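Local coordinates for erythrocyte membrane protein 1 (PDB 6S8T) that binds the host receptor ICAM-1 through this DBLbeta domain, as part of the surface adhesin of erythrocytes infected by Plasmodium falciparum, at residues 300-305 / 425-430; 296-301 / 356-361; 174-179 / 275-280. One frame throughout, in Å; residues are numbered along the deposited sequence.

Interaction 1 (300-305 / 425-430); sequences EWAEWF and GHVDEC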
loop_
_atom_site.group_PDB
_atom_site.type_symbol
_atom_site.label_atom_id
_atom_site.label_comp_id
_atom_site.label_asym_id
_atom_site.label_seq_id
_atom_site.Cartn_x
_atom_site.Cartn_y
_atom_site.Cartn_z
ATOM N N GLU A 300 4.073 -1.885 4.912
ATOM C CA GLU A 300 5.038 -1.763 3.821
ATOM C C GLU A 300 6.223 -0.891 4.223
ATOM O O GLU A 300 7.346 -1.129 3.768
ATOM C CB GLU A 300 4.346 -1.207 2.568
ATOM C CG GLU A 300 5.193 -1.198 1.283
ATOM C CD GLU A 300 4.378 -0.821 0.046
ATOM O OE1 GLU A 300 3.180 -0.501 0.195
ATOM O OE2 GLU A 300 4.927 -0.852 -1.082
ATOM N N TRP A 301 5.996 0.111 5.080
ATOM C CA TRP A 301 7.095 0.926 5.594
ATOM C C TRP A 301 8.058 0.087 6.424
ATOM O O TRP A 301 9.278 0.269 6.346
ATOM C CB TRP A 301 6.544 2.089 6.427
ATOM C CG TRP A 301 7.591 3.063 6.947
ATOM C CD1 TRP A 301 7.901 4.287 6.424
ATOM C CD2 TRP A 301 8.441 2.895 8.095
ATOM N NE1 TRP A 301 8.893 4.886 7.165
ATOM C CE2 TRP A 301 9.243 4.054 8.195
ATOM C CE3 TRP A 301 8.607 1.879 9.043
ATOM C CZ2 TRP A 301 10.194 4.223 9.205
ATOM C CZ3 TRP A 301 9.554 2.045 10.041
ATOM C CH2 TRP A 301 10.334 3.211 10.115
ATOM N N ALA A 302 7.528 -0.830 7.236
ATOM C CA ALA A 302 8.390 -1.641 8.089
ATOM C C ALA A 302 9.217 -2.624 7.268
ATOM O O ALA A 302 10.373 -2.902 7.611
ATOM C CB ALA A 302 7.554 -2.381 9.132
ATOM N N GLU A 303 8.648 -3.162 6.187
ATOM C CA GLU A 303 9.396 -4.102 5.355
ATOM C C GLU A 303 10.577 -3.415 4.678
ATOM O O GLU A 303 11.695 -3.945 4.672
ATOM C CB GLU A 303 8.481 -4.748 4.308
ATOM C CG GLU A 303 9.242 -5.624 3.307
ATOM C CD GLU A 303 8.350 -6.296 2.270
ATOM O OE1 GLU A 303 7.154 -5.950 2.177
ATOM O OE2 GLU A 303 8.855 -7.175 1.540
ATOM N N TRP A 304 10.354 -2.225 4.110
ATOM C CA TRP A 304 11.428 -1.525 3.415
ATOM C C TRP A 304 12.424 -0.873 4.367
ATOM O O TRP A 304 13.571 -0.641 3.970
ATOM C CB TRP A 304 10.847 -0.492 2.445
ATOM C CG TRP A 304 10.295 -1.153 1.220
ATOM C CD1 TRP A 304 8.998 -1.524 0.999
ATOM C CD2 TRP A 304 11.035 -1.577 0.065
ATOM N NE1 TRP A 304 8.882 -2.135 -0.228
ATOM C CE2 TRP A 304 10.117 -2.176 -0.822
ATOM C CE3 TRP A 304 12.380 -1.494 -0.311
ATOM C CZ2 TRP A 304 10.501 -2.689 -2.059
ATOM C CZ3 TRP A 304 12.762 -2.006 -1.540
ATOM C CH2 TRP A 304 11.826 -2.596 -2.400
ATOM N N PHE A 305 12.021 -0.582 5.609
ATOM C CA PHE A 305 13.000 -0.176 6.613
ATOM C C PHE A 305 13.944 -1.321 6.947
ATOM O O PHE A 305 15.147 -1.106 7.141
ATOM C CB PHE A 305 12.310 0.305 7.890
ATOM C CG PHE A 305 13.227 0.335 9.085
ATOM C CD1 PHE A 305 14.122 1.378 9.259
ATOM C CD2 PHE A 305 13.214 -0.694 10.019
ATOM C CE1 PHE A 305 14.979 1.407 10.348
ATOM C CE2 PHE A 305 14.070 -0.671 11.109
ATOM C CZ PHE A 305 14.954 0.381 11.274
ATOM N N GLY A 425 3.093 -8.041 10.189
ATOM C CA GLY A 425 4.132 -7.571 9.301
ATOM C C GLY A 425 5.101 -8.661 8.883
ATOM O O GLY A 425 5.032 -9.811 9.313
ATOM N N HIS A 426 6.033 -8.267 8.017
ATOM C CA HIS A 426 7.053 -9.162 7.471
ATOM C C HIS A 426 8.401 -8.495 7.720
ATOM O O HIS A 426 8.908 -7.755 6.874
ATOM C CB HIS A 426 6.805 -9.436 5.995
ATOM C CG HIS A 426 5.478 -10.069 5.715
ATOM N ND1 HIS A 426 4.293 -9.363 5.757
ATOM C CD2 HIS A 426 5.146 -11.342 5.396
ATOM C CE1 HIS A 426 3.290 -10.174 5.472
ATOM N NE2 HIS A 426 3.780 -11.381 5.248
ATOM N N VAL A 427 8.974 -8.754 8.894
ATOM C CA VAL A 427 10.203 -8.092 9.311
ATOM C C VAL A 427 11.296 -9.127 9.543
ATOM O O VAL A 427 12.177 -8.938 10.390
ATOM C CB VAL A 427 9.967 -7.238 10.570
ATOM C CG1 VAL A 427 9.086 -6.041 10.237
ATOM C CG2 VAL A 427 9.331 -8.079 11.667
ATOM N N ASP A 428 11.252 -10.226 8.786
ATOM C CA ASP A 428 12.284 -11.248 8.910
ATOM C C ASP A 428 13.628 -10.788 8.360
ATOM O O ASP A 428 14.651 -11.405 8.671
ATOM C CB ASP A 428 11.853 -12.535 8.201
ATOM C CG ASP A 428 10.637 -13.177 8.842
ATOM O OD1 ASP A 428 10.355 -12.882 10.022
ATOM O OD2 ASP A 428 9.966 -13.984 8.164
ATOM N N GLU A 429 13.652 -9.723 7.559
ATOM C CA GLU A 429 14.901 -9.260 6.966
ATOM C C GLU A 429 15.680 -8.319 7.875
ATOM O O GLU A 429 16.866 -8.082 7.623
ATOM C CB GLU A 429 14.629 -8.575 5.623
ATOM C CG GLU A 429 13.876 -9.461 4.640
ATOM C CD GLU A 429 13.624 -8.786 3.308
ATOM O OE1 GLU A 429 14.584 -8.232 2.729
ATOM O OE2 GLU A 429 12.463 -8.809 2.841
ATOM N N CYS A 430 15.051 -7.779 8.917
ATOM C CA CYS A 430 15.792 -7.052 9.940
ATOM C C CYS A 430 16.770 -7.994 10.632
ATOM O O CYS A 430 16.396 -9.093 11.054
ATOM C CB CYS A 430 14.827 -6.436 10.957
ATOM S SG CYS A 430 14.335 -4.712 10.634
#
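Ala302, Glu303 and Phe305 of the long helix 293-319 meet the irregular chain that leaves helix 417-424, joining two parts of the largely helical DBLbeta domain beside a covalent tie, the disulfide between Cys306 and Cys430. The nearest CA atoms are those of Glu303 and Val427, 5.7 Å apart. Val427 has CG1 anti to its carbonyl carbon (chi1 -69°), and this methyl meets Ala302 CB at 4.1 Å; both side chains also touch Ile421 and Phe436, so the pair belongs to a larger apolar cluster. Next to it the aliphatic root of Glu303 runs past the backbone of His426, with CB 4.0 Å from the carbonyl O. Glu303 CG stands anti to the backbone N, and the chain beyond it is extended, which carries the carboxylate away from the apolar pair. There Glu303 OE2 lies 4.2 Å from Glu429 OE2, the two carboxylate planes turned 77° against each other. Each acid has a cation of its own: Arg180 forms a salt bridge with Glu303, whose OE2 is also hydrogen-bonded to Ser177, and Lys307 forms one with OE1 of Glu429, a residue that is poorly ordered. At the other end, Cys430 follows as the last residue of a type I turn begun by Val427. Its SG lies 4.1 Å from Phe305 CE2 and obliquely to the ring, its direction from the ring centroid 61° off the normal, a sulfur-aromatic contact. The ring of Phe305 packs in turn against Phe455 and Trp354. Between these two segments the contact is made by methyl, ring and sulfur packing, while the two neighbouring acids rely on basic residues from outside, which probably offset part of their mutual repulsion.

Interaction 2 (296-301 / 356-361); sequences RWMVEW and KQWNKI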
loop_
_atom_site.group_PDB
_atom_site.type_symbol
_atom_site.label_atom_id
_atom_site.label_comp_id
_atom_site.label_asym_id
_atom_site.label_seq_id
_atom_site.Cartn_x
_atom_site.Cartn_y
_atom_site.Cartn_z
ATOM N N ARG A 296 -1.930 -0.540 5.667
ATOM C CA ARG A 296 -1.157 -1.239 4.643
ATOM C C ARG A 296 0.188 -0.560 4.425
ATOM O O ARG A 296 1.234 -1.217 4.400
ATOM C CB ARG A 296 -1.943 -1.313 3.330
ATOM C CG ARG A 296 -3.328 -1.947 3.461
ATOM C CD ARG A 296 -3.936 -2.291 2.096
ATOM N NE ARG A 296 -3.843 -1.202 1.124
ATOM C CZ ARG A 296 -4.832 -0.363 0.822
ATOM N NH1 ARG A 296 -4.638 0.589 -0.082
ATOM N NH2 ARG A 296 -6.013 -0.473 1.422
ATOM N N TRP A 297 0.179 0.769 4.299
ATOM C CA TRP A 297 1.418 1.505 4.062
ATOM C C TRP A 297 2.384 1.387 5.237
ATOM O O TRP A 297 3.603 1.356 5.031
ATOM C CB TRP A 297 1.101 2.972 3.763
ATOM C CG TRP A 297 0.443 3.194 2.425
ATOM C CD1 TRP A 297 0.118 2.241 1.497
ATOM C CD2 TRP A 297 0.047 4.450 1.864
ATOM N NE1 TRP A 297 -0.459 2.830 0.397
ATOM C CE2 TRP A 297 -0.515 4.185 0.598
ATOM C CE3 TRP A 297 0.105 5.774 2.313
ATOM C CZ2 TRP A 297 -1.009 5.195 -0.224
ATOM C CZ3 TRP A 297 -0.387 6.775 1.498
ATOM C CH2 TRP A 297 -0.935 6.481 0.242
ATOM N N MET A 298 1.863 1.315 6.470
ATOM C CA MET A 298 2.725 1.130 7.636
ATOM C C MET A 298 3.435 -0.219 7.593
ATOM O O MET A 298 4.640 -0.299 7.865
ATOM C CB MET A 298 1.904 1.266 8.925
ATOM C CG MET A 298 2.680 0.976 10.211
ATOM S SD MET A 298 1.695 1.091 11.730
ATOM C CE MET A 298 0.781 -0.449 11.685
ATOM N N VAL A 299 2.704 -1.292 7.270
ATOM C CA VAL A 299 3.331 -2.605 7.128
ATOM C C VAL A 299 4.373 -2.581 6.013
ATOM O O VAL A 299 5.447 -3.179 6.133
ATOM C CB VAL A 299 2.264 -3.689 6.878
ATOM C CG1 VAL A 299 2.920 -5.045 6.619
ATOM C CG2 VAL A 299 1.289 -3.776 8.049
ATOM N N GLU A 300 4.073 -1.885 4.912
ATOM C CA GLU A 300 5.038 -1.763 3.821
ATOM C C GLU A 300 6.223 -0.891 4.223
ATOM O O GLU A 300 7.346 -1.129 3.768
ATOM C CB GLU A 300 4.346 -1.207 2.568
ATOM C CG GLU A 300 5.193 -1.198 1.283
ATOM C CD GLU A 300 4.378 -0.821 0.046
ATOM O OE1 GLU A 300 3.180 -0.501 0.195
ATOM O OE2 GLU A 300 4.927 -0.852 -1.082
ATOM N N TRP A 301 5.996 0.111 5.080
ATOM C CA TRP A 301 7.095 0.926 5.594
ATOM C C TRP A 301 8.058 0.087 6.424
ATOM O O TRP A 301 9.278 0.269 6.346
ATOM C CB TRP A 301 6.544 2.089 6.427
ATOM C CG TRP A 301 7.591 3.063 6.947
ATOM C CD1 TRP A 301 7.901 4.287 6.424
ATOM C CD2 TRP A 301 8.441 2.895 8.095
ATOM N NE1 TRP A 301 8.893 4.886 7.165
ATOM C CE2 TRP A 301 9.243 4.054 8.195
ATOM C CE3 TRP A 301 8.607 1.879 9.043
ATOM C CZ2 TRP A 301 10.194 4.223 9.205
ATOM C CZ3 TRP A 301 9.554 2.045 10.041
ATOM C CH2 TRP A 301 10.334 3.211 10.115
ATOM N N LYS A 356 12.665 8.971 12.777
ATOM C CA LYS A 356 11.787 10.129 12.916
ATOM C C LYS A 356 10.442 9.885 12.240
ATOM O O LYS A 356 9.401 10.327 12.737
ATOM C CB LYS A 356 12.458 11.379 12.348
ATOM C CG LYS A 356 13.596 11.912 13.203
ATOM C CD LYS A 356 14.042 13.286 12.731
ATOM C CE LYS A 356 15.071 13.887 13.674
ATOM N NZ LYS A 356 15.469 15.261 13.255
ATOM N N GLN A 357 10.445 9.175 11.111
ATOM C CA GLN A 357 9.188 8.848 10.445
ATOM C C GLN A 357 8.352 7.890 11.287
ATOM O O GLN A 357 7.130 8.053 11.394
ATOM C CB GLN A 357 9.465 8.261 9.056
ATOM C CG GLN A 357 10.288 9.180 8.144
ATOM C CD GLN A 357 10.365 8.694 6.699
ATOM O OE1 GLN A 357 10.257 7.499 6.421
ATOM N NE2 GLN A 357 10.548 9.629 5.773
ATOM N N TRP A 358 8.996 6.896 11.910
ATOM C CA TRP A 358 8.262 5.913 12.705
ATOM C C TRP A 358 7.598 6.546 13.922
ATOM O O TRP A 358 6.501 6.127 14.311
ATOM C CB TRP A 358 9.201 4.782 13.128
ATOM C CG TRP A 358 8.606 3.813 14.119
ATOM C CD1 TRP A 358 8.894 3.727 15.452
ATOM C CD2 TRP A 358 7.629 2.797 13.854
ATOM N NE1 TRP A 358 8.157 2.722 16.032
ATOM C CE2 TRP A 358 7.371 2.136 15.073
ATOM C CE3 TRP A 358 6.944 2.383 12.708
ATOM C CZ2 TRP A 358 6.462 1.083 15.176
ATOM C CZ3 TRP A 358 6.042 1.335 12.812
ATOM C CH2 TRP A 358 5.811 0.699 14.035
ATOM N N ASN A 359 8.228 7.556 14.527
ATOM C CA ASN A 359 7.641 8.197 15.699
ATOM C C ASN A 359 6.338 8.912 15.353
ATOM O O ASN A 359 5.400 8.926 16.158
ATOM C CB ASN A 359 8.639 9.171 16.324
ATOM C CG ASN A 359 9.687 8.469 17.166
ATOM O OD1 ASN A 359 9.441 7.393 17.714
ATOM N ND2 ASN A 359 10.864 9.075 17.275
ATOM N N LYS A 360 6.260 9.516 14.165
ATOM C CA LYS A 360 5.006 10.134 13.753
ATOM C C LYS A 360 3.965 9.085 13.387
ATOM O O LYS A 360 2.773 9.275 13.658
ATOM C CB LYS A 360 5.241 11.086 12.579
ATOM C CG LYS A 360 6.086 12.297 12.923
ATOM C CD LYS A 360 6.186 13.244 11.740
ATOM C CE LYS A 360 7.030 14.459 12.078
ATOM N NZ LYS A 360 7.193 15.366 10.906
ATOM N N ILE A 361 4.394 7.973 12.783
ATOM C CA ILE A 361 3.460 6.925 12.382
ATOM C C ILE A 361 2.834 6.266 13.607
ATOM O O ILE A 361 1.613 6.084 13.677
ATOM C CB ILE A 361 4.165 5.888 11.488
ATOM C CG1 ILE A 361 4.546 6.510 10.144
ATOM C CG2 ILE A 361 3.288 4.656 11.294
ATOM C CD1 ILE A 361 5.285 5.557 9.223
#
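The indole NE1 of Trp301 donates to OE1 of Gln357 over 3.0 Å in a nearly straight bond, 173° at the hydrogen. The acceptor sits at the ring edge, almost in the indole plane, whereas the amide plane is turned 47° from it. Trp301 CG stands anti to the backbone N (chi1 -176°), which starts the indole on its way to the other helix. Over one face of this indole, Ile361 CD1 rests 4.0 Å from the centroid of the five-membered ring, a CH-pi contact. The six-membered ring reaches Trp358, its CH2 lying 3.6 Å from Trp358 CB; the two six-membered rings are roughly parallel but slid so far apart that they barely overlap. One turn back, Met298 CG packs on Ile361 CG2 at 3.9 Å. Segments 296-301 and 356-361 run roughly antiparallel, their axes 11.9 Å apart at closest approach, a wide spacing bridged largely by the Trp301 indole. Further out, Trp96 meets Trp301 edge-to-face and accepts from Gln357 NE2 through its carbonyl, so that the amide is bonded at both ends. Phe436 and Phe455 pack on Trp358, and Ala417 touches both Met298 and Trp358. A single directional bond thus fixes the indole edge within an otherwise apolar, aromatic interface.

Interaction 3 (174-179 / 275-280); sequences DQESIC and NGDCHY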
loop_
_atom_site.group_PDB
_atom_site.type_symbol
_atom_site.label_atom_id
_atom_site.label_comp_id
_atom_site.label_asym_id
_atom_site.label_seq_id
_atom_site.Cartn_x
_atom_site.Cartn_y
_atom_site.Cartn_z
ATOM N N ASP A 174 12.145 -13.345 -2.065
ATOM C CA ASP A 174 11.945 -12.255 -3.011
ATOM C C ASP A 174 10.675 -12.452 -3.829
ATOM O O ASP A 174 10.022 -11.470 -4.196
ATOM C CB ASP A 174 13.158 -12.123 -3.931
ATOM C CG ASP A 174 14.409 -11.696 -3.188
ATOM O OD1 ASP A 174 14.289 -10.921 -2.211
ATOM O OD2 ASP A 174 15.512 -12.138 -3.578
ATOM N N GLN A 175 10.311 -13.704 -4.123
ATOM C CA GLN A 175 9.056 -13.953 -4.824
ATOM C C GLN A 175 7.863 -13.527 -3.976
ATOM O O GLN A 175 6.928 -12.896 -4.485
ATOM C CB GLN A 175 8.947 -15.428 -5.211
ATOM C CG GLN A 175 10.009 -15.891 -6.199
ATOM C CD GLN A 175 9.752 -17.285 -6.748
ATOM O OE1 GLN A 175 8.746 -17.526 -7.415
ATOM N NE2 GLN A 175 10.665 -18.209 -6.470
ATOM N N GLU A 176 7.878 -13.848 -2.681
ATOM C CA GLU A 176 6.776 -13.439 -1.817
ATOM C C GLU A 176 6.703 -11.922 -1.696
ATOM O O GLU A 176 5.608 -11.349 -1.666
ATOM C CB GLU A 176 6.916 -14.090 -0.442
ATOM C CG GLU A 176 6.013 -15.295 -0.252
ATOM C CD GLU A 176 6.181 -15.943 1.104
ATOM O OE1 GLU A 176 7.337 -16.087 1.556
ATOM O OE2 GLU A 176 5.156 -16.301 1.723
ATOM N N SER A 177 7.857 -11.254 -1.639
ATOM C CA SER A 177 7.865 -9.798 -1.565
ATOM C C SER A 177 7.265 -9.175 -2.822
ATOM O O SER A 177 6.565 -8.159 -2.742
ATOM C CB SER A 177 9.295 -9.301 -1.337
ATOM O OG SER A 177 9.335 -7.898 -1.148
ATOM N N ILE A 178 7.525 -9.773 -3.990
ATOM C CA ILE A 178 6.934 -9.280 -5.233
ATOM C C ILE A 178 5.431 -9.535 -5.248
ATOM O O ILE A 178 4.647 -8.687 -5.691
ATOM C CB ILE A 178 7.624 -9.924 -6.452
ATOM C CG1 ILE A 178 9.106 -9.553 -6.509
ATOM C CG2 ILE A 178 6.941 -9.501 -7.740
ATOM C CD1 ILE A 178 9.860 -10.220 -7.658
ATOM N N CYS A 179 5.006 -10.709 -4.770
ATOM C CA CYS A 179 3.579 -11.008 -4.706
ATOM C C CYS A 179 2.848 -10.022 -3.796
ATOM O O CYS A 179 1.738 -9.577 -4.117
ATOM C CB CYS A 179 3.368 -12.455 -4.243
ATOM S SG CYS A 179 3.900 -13.736 -5.447
ATOM N N ASN A 275 2.610 -20.857 -3.191
ATOM C CA ASN A 275 2.073 -20.886 -1.837
ATOM C C ASN A 275 2.476 -19.607 -1.099
ATOM O O ASN A 275 3.016 -18.667 -1.690
ATOM C CB ASN A 275 2.531 -22.148 -1.094
ATOM C CG ASN A 275 4.043 -22.323 -1.091
ATOM O OD1 ASN A 275 4.793 -21.410 -1.441
ATOM N ND2 ASN A 275 4.496 -23.505 -0.688
ATOM N N GLY A 276 2.207 -19.579 0.205
ATOM C CA GLY A 276 2.499 -18.387 0.983
ATOM C C GLY A 276 1.685 -17.207 0.497
ATOM O O GLY A 276 0.506 -17.332 0.150
ATOM N N ASP A 277 2.327 -16.036 0.453
ATOM C CA ASP A 277 1.663 -14.827 -0.018
ATOM C C ASP A 277 1.380 -14.847 -1.515
ATOM O O ASP A 277 0.670 -13.960 -2.002
ATOM C CB ASP A 277 2.503 -13.597 0.336
ATOM C CG ASP A 277 2.518 -13.311 1.829
ATOM O OD1 ASP A 277 1.562 -13.718 2.521
ATOM O OD2 ASP A 277 3.481 -12.678 2.310
ATOM N N CYS A 278 1.905 -15.825 -2.252
ATOM C CA CYS A 278 1.635 -15.961 -3.677
ATOM C C CYS A 278 0.478 -16.910 -3.977
ATOM O O CYS A 278 0.320 -17.324 -5.130
ATOM C CB CYS A 278 2.884 -16.447 -4.418
ATOM S SG CYS A 278 4.347 -15.373 -4.314
ATOM N N HIS A 279 -0.335 -17.268 -2.981
ATOM C CA HIS A 279 -1.346 -18.294 -3.211
ATOM C C HIS A 279 -2.616 -17.754 -3.859
ATOM O O HIS A 279 -3.543 -18.535 -4.101
ATOM C CB HIS A 279 -1.687 -19.020 -1.902
ATOM C CG HIS A 279 -2.670 -18.296 -1.036
ATOM N ND1 HIS A 279 -2.286 -17.374 -0.085
ATOM C CD2 HIS A 279 -4.019 -18.373 -0.960
ATOM C CE1 HIS A 279 -3.359 -16.907 0.530
ATOM N NE2 HIS A 279 -4.423 -17.497 0.017
ATOM N N TYR A 280 -2.681 -16.455 -4.156
ATOM C CA TYR A 280 -3.762 -15.883 -4.950
ATOM C C TYR A 280 -3.382 -15.708 -6.418
ATOM O O TYR A 280 -4.153 -15.116 -7.180
ATOM C CB TYR A 280 -4.198 -14.531 -4.375
ATOM C CG TYR A 280 -4.819 -14.605 -2.998
ATOM C CD1 TYR A 280 -6.055 -15.205 -2.803
ATOM C CD2 TYR A 280 -4.174 -14.060 -1.896
ATOM C CE1 TYR A 280 -6.627 -15.271 -1.546
ATOM C CE2 TYR A 280 -4.738 -14.119 -0.634
ATOM C CZ TYR A 280 -5.962 -14.725 -0.465
ATOM O OH TYR A 280 -6.525 -14.786 0.790
#
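A disulfide staples helix 172-194 to the loop between helices 246-268 and 293-319, joining Cys179 to Cys278. The two SG atoms are 2.0 Å apart, with a torsion of 99° about the S-S bond. In both cysteines the sulfur is anti to the carbonyl carbon (chi1 -69° in Cys179). Cys278 SG also lies 3.6 Å from the carbonyl O of Gln175, so the bridge is packed against the helix backbone. One turn before Cys179, Glu176 reaches across to the loop: its chain is extended beyond CG, and OE2 accepts from the backbone N of Asp277 at 3.1 Å, using the lone pair that points away from the other carboxylate oxygen. The same oxygen sits 3.5 Å from CA of Gly276, a residue with positive phi. Both segments fall within the Duffy binding domain, the largely helical, disulfide-rich module of the DBL family, in which this bridge closes one of several long loops. The side chains of Glu176 and Asp277 cross at about a right angle, with CG of the first 3.9 Å from CB of the second. Their carboxylates approach as like charges, OE2 to OD2 at 4.0 Å, but Asp277 OD2 forms a salt bridge with Arg180, which probably tempers the repulsion. The loop also braces itself: the carbonyl O of Gly276 accepts from His279 ND1 at 2.8 Å, in the imidazole plane, and from the backbone N of His279. Arg183, one helical turn beyond Cys179, donates a further hydrogen bond to the carbonyl O of Asp277.

Overall arrangement
From the N terminus, interaction 3 comes first, closing the loop from helix 172-194 through helices 202-221 and 246-268 to segment 275-280. It is complete before helix 293-319 begins. That helix then supplies the first segment of both remaining contacts, with Glu300 and Trp301 common to the two. Interaction 2 closes the shorter loop, to helix 335-372, and interaction 1 the longer, to the chain after helix 417-424; their spans overlap and their centres lie 10 Å apart. Interactions 1 and 3 touch through a probable Glu303-Ser177 hydrogen bond and His426 packing on Asp277, so helix 293-319 connects helix 172-194 to the C-terminal helices. Interactions 2 and 3 stay about 8 Å apart at their nearest atoms.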